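Local coordinates for RNA polymerase sigma-H factor (Fusobacterium nucleatum subsp. nucleatum, PDB 3MZY), which probably acts as a sigma-70 family initiation factor, binding DNA and directing RNA polymerase to specific promoters before being released, at residues V8-L16 with L95-K103. Numbering follows the deposited sequence.
Sequences VQEGILGLL and LKEEIEEFK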
loop_
_atom_site.group_PDB
_atom_site.type_symbol
_atom_site.label_atom_id
_atom_site.label_comp_id
_atom_site.label_asym_id
_atom_site.label_seq_id
_atom_site.Cartn_x
_atom_site.Cartn_y
_atom_site.Cartn_z
ATOM N N VAL A 8 4.866 -1.744 -9.437
ATOM C CA VAL A 8 3.772 -0.988 -8.819
ATOM C C VAL A 8 2.648 -1.909 -8.337
ATOM O O VAL A 8 2.137 -1.737 -7.235
ATOM C CB VAL A 8 3.240 0.127 -9.760
ATOM C CG1 VAL A 8 1.926 0.700 -9.261
ATOM C CG2 VAL A 8 4.268 1.232 -9.886
ATOM N N GLN A 9 2.277 -2.891 -9.151
ATOM C CA GLN A 9 1.294 -3.880 -8.727
ATOM C C GLN A 9 1.717 -4.558 -7.424
ATOM O O GLN A 9 0.931 -4.684 -6.487
ATOM C CB GLN A 9 1.048 -4.904 -9.826
ATOM C CG GLN A 9 -0.340 -4.817 -10.460
ATOM C CD GLN A 9 -0.520 -3.633 -11.402
ATOM O OE1 GLN A 9 -0.364 -2.472 -11.013
ATOM N NE2 GLN A 9 -0.872 -3.930 -12.647
ATOM N N GLU A 10 2.983 -4.946 -7.358
ATOM C CA GLU A 10 3.518 -5.651 -6.202
ATOM C C GLU A 10 3.481 -4.795 -4.937
ATOM O O GLU A 10 3.064 -5.268 -3.883
ATOM C CB GLU A 10 4.929 -6.170 -6.516
ATOM C CG GLU A 10 4.918 -7.480 -7.341
ATOM C CD GLU A 10 4.666 -7.290 -8.850
ATOM O OE1 GLU A 10 4.751 -6.145 -9.366
ATOM O OE2 GLU A 10 4.393 -8.305 -9.526
ATOM N N GLY A 11 3.899 -3.534 -5.078
ATOM C CA GLY A 11 3.798 -2.498 -4.040
ATOM C C GLY A 11 2.421 -2.413 -3.414
ATOM O O GLY A 11 2.274 -2.537 -2.188
ATOM N N ILE A 12 1.414 -2.244 -4.273
ATOM C CA ILE A 12 0.030 -2.212 -3.875
ATOM C C ILE A 12 -0.367 -3.474 -3.131
ATOM O O ILE A 12 -1.015 -3.391 -2.084
ATOM C CB ILE A 12 -0.906 -2.027 -5.095
ATOM C CG1 ILE A 12 -0.536 -0.744 -5.854
ATOM C CG2 ILE A 12 -2.360 -2.033 -4.657
ATOM C CD1 ILE A 12 -1.432 -0.426 -7.039
ATOM N N LEU A 13 -0.003 -4.635 -3.671
ATOM C CA LEU A 13 -0.328 -5.900 -3.018
ATOM C C LEU A 13 0.270 -5.878 -1.605
ATOM O O LEU A 13 -0.443 -6.131 -0.619
ATOM C CB LEU A 13 0.250 -7.088 -3.806
ATOM C CG LEU A 13 -0.418 -8.468 -3.812
ATOM C CD1 LEU A 13 0.669 -9.548 -3.801
ATOM C CD2 LEU A 13 -1.426 -8.706 -2.663
ATOM N N GLY A 14 1.575 -5.568 -1.533
ATOM C CA GLY A 14 2.312 -5.419 -0.273
ATOM C C GLY A 14 1.552 -4.560 0.721
ATOM O O GLY A 14 1.414 -4.940 1.882
ATOM N N LEU A 15 1.026 -3.428 0.253
ATOM C CA LEU A 15 0.309 -2.500 1.100
ATOM C C LEU A 15 -1.014 -3.081 1.604
ATOM O O LEU A 15 -1.336 -2.956 2.788
ATOM C CB LEU A 15 0.064 -1.165 0.373
ATOM C CG LEU A 15 -0.862 -0.131 1.045
ATOM C CD1 LEU A 15 -0.236 0.463 2.299
ATOM C CD2 LEU A 15 -1.249 0.991 0.098
ATOM N N LEU A 16 -1.784 -3.680 0.689
ATOM C CA LEU A 16 -3.035 -4.346 1.004
ATOM C C LEU A 16 -2.839 -5.452 2.036
ATOM O O LEU A 16 -3.706 -5.689 2.883
ATOM C CB LEU A 16 -3.636 -4.929 -0.274
ATOM C CG LEU A 16 -4.861 -4.294 -0.940
ATOM C CD1 LEU A 16 -4.992 -2.806 -0.649
ATOM C CD2 LEU A 16 -4.804 -4.556 -2.439
ATOM N N LEU A 95 -7.019 -11.645 -6.959
ATOM C CA LEU A 95 -5.971 -10.717 -6.540
ATOM C C LEU A 95 -5.790 -9.568 -7.519
ATOM O O LEU A 95 -5.865 -8.413 -7.111
ATOM C CB LEU A 95 -4.638 -11.426 -6.267
ATOM C CG LEU A 95 -4.323 -11.802 -4.808
ATOM C CD1 LEU A 95 -4.516 -10.620 -3.866
ATOM C CD2 LEU A 95 -5.153 -12.990 -4.326
ATOM N N LYS A 96 -5.566 -9.873 -8.796
ATOM C CA LYS A 96 -5.443 -8.820 -9.810
ATOM C C LYS A 96 -6.612 -7.828 -9.718
ATOM O O LYS A 96 -6.410 -6.618 -9.778
ATOM C CB LYS A 96 -5.305 -9.400 -11.228
ATOM N N GLU A 97 -7.827 -8.339 -9.540
ATOM C CA GLU A 97 -9.006 -7.479 -9.439
ATOM C C GLU A 97 -9.000 -6.606 -8.185
ATOM O O GLU A 97 -9.367 -5.430 -8.245
ATOM C CB GLU A 97 -10.303 -8.286 -9.493
ATOM C CG GLU A 97 -11.410 -7.521 -10.174
ATOM C CD GLU A 97 -12.803 -7.868 -9.673
ATOM O OE1 GLU A 97 -13.743 -7.768 -10.492
ATOM O OE2 GLU A 97 -12.958 -8.223 -8.477
ATOM N N GLU A 98 -8.605 -7.183 -7.054
ATOM C CA GLU A 98 -8.499 -6.429 -5.812
ATOM C C GLU A 98 -7.466 -5.300 -5.927
ATOM O O GLU A 98 -7.702 -4.183 -5.448
ATOM C CB GLU A 98 -8.178 -7.345 -4.635
ATOM C CG GLU A 98 -8.660 -6.797 -3.317
ATOM C CD GLU A 98 -8.141 -7.570 -2.111
ATOM O OE1 GLU A 98 -8.004 -6.942 -1.033
ATOM O OE2 GLU A 98 -7.878 -8.794 -2.228
ATOM N N ILE A 99 -6.352 -5.581 -6.601
ATOM C CA ILE A 99 -5.348 -4.573 -6.860
ATOM C C ILE A 99 -5.927 -3.458 -7.734
ATOM O O ILE A 99 -5.697 -2.257 -7.469
ATOM C CB ILE A 99 -4.074 -5.181 -7.492
ATOM C CG1 ILE A 99 -3.388 -6.105 -6.470
ATOM C CG2 ILE A 99 -3.137 -4.077 -8.002
ATOM C CD1 ILE A 99 -2.297 -6.999 -7.046
ATOM N N GLU A 100 -6.680 -3.847 -8.755
ATOM C CA GLU A 100 -7.284 -2.888 -9.653
ATOM C C GLU A 100 -8.369 -2.063 -8.949
ATOM O O GLU A 100 -8.403 -0.838 -9.094
ATOM C CB GLU A 100 -7.836 -3.599 -10.888
ATOM C CG GLU A 100 -7.562 -2.870 -12.197
ATOM C CD GLU A 100 -6.068 -2.702 -12.501
ATOM O OE1 GLU A 100 -5.267 -3.617 -12.197
ATOM O OE2 GLU A 100 -5.698 -1.649 -13.061
ATOM N N GLU A 101 -9.245 -2.722 -8.185
ATOM C CA GLU A 101 -10.261 -2.006 -7.408
ATOM C C GLU A 101 -9.609 -0.955 -6.496
ATOM O O GLU A 101 -10.098 0.167 -6.395
ATOM C CB GLU A 101 -11.137 -2.955 -6.579
ATOM C CG GLU A 101 -12.101 -3.868 -7.348
ATOM C CD GLU A 101 -13.105 -3.107 -8.199
ATOM O OE1 GLU A 101 -14.304 -3.050 -7.830
ATOM O OE2 GLU A 101 -12.682 -2.559 -9.243
ATOM N N PHE A 102 -8.498 -1.314 -5.851
ATOM C CA PHE A 102 -7.793 -0.364 -5.002
ATOM C C PHE A 102 -7.265 0.848 -5.769
ATOM O O PHE A 102 -7.414 1.979 -5.316
ATOM C CB PHE A 102 -6.656 -1.016 -4.230
ATOM C CG PHE A 102 -5.916 -0.056 -3.342
ATOM C CD1 PHE A 102 -6.414 0.259 -2.073
ATOM C CD2 PHE A 102 -4.740 0.560 -3.778
ATOM C CE1 PHE A 102 -5.736 1.153 -1.243
ATOM C CE2 PHE A 102 -4.060 1.456 -2.954
ATOM C CZ PHE A 102 -4.556 1.748 -1.687
ATOM N N LYS A 103 -6.638 0.618 -6.916
ATOM C CA LYS A 103 -6.120 1.724 -7.713
ATOM C C LYS A 103 -7.219 2.752 -8.002
ATOM O O LYS A 103 -7.015 3.965 -7.825
ATOM C CB LYS A 103 -5.506 1.215 -9.013
ATOM C CG LYS A 103 -4.155 0.593 -8.841
ATOM C CD LYS A 103 -3.367 0.621 -10.147
ATOM C CE LYS A 103 -3.547 -0.655 -10.927
ATOM N NZ LYS A 103 -2.713 -0.691 -12.170
#
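Ile12 and Leu16, one turn apart on helix 8-21, meet Phe102 and Ile99 of helix 91-109, and the two segments cross nearly at right angles (89°) with axes 9.9 Å apart. A perpendicular crossing confines contact to a compact patch: the flat Phe102 ring offers a face to a leucine methyl, and branched Ile99 can touch several neighbours at once. Phe102, with CG anti to its backbone nitrogen (chi1 -180°), sends its ring at helix 8-21. Leu16 CD1 lies over one face in a CH-pi contact, 4.1 Å from the ring centroid, while Ile12 CG2 reaches Phe102 CD2 obliquely at 3.6 Å and Leu15 CD2 meets Phe102 CZ. Ile99 spreads its two branches: CG2 nestles against Gln9 CG and Ile12 CG2, and Ile99 CD1 packs on Leu13 CG at 4.0 Å. Leu13 CD2 extends the apolar patch to Leu95 CD1.

Lys103 can be followed outward. Its CB leads to Lys103 CG, which presses on Ile12 CD1 at 3.4 Å; CD still brushes that methyl, CE passes Gln9 OE1, and Lys103 NZ donates to Gln9 OE1 at 3.2 Å. The bend at chi3 turns the end of the chain towards the amide. Lys103 NZ approaches from above the carbonyl plane, 41° out of it, and also forms a salt bridge with Glu100 OE2 (3.3 Å) in its own helix.

Beyond the pair, Leu15 touches Ile37 of helix 29-50, and Phe102 touches Trp155 of helix 138-159. The contact thus joins helix 8-21, in sigma-70 region 2, to helix 91-109 mainly by hydrophobic burial, with a polar margin where lysine's aliphatic stem lies against isoleucine and its ammonium is hydrogen-bonded to the Gln9 amide oxygen and paired with the Glu100 carboxylate.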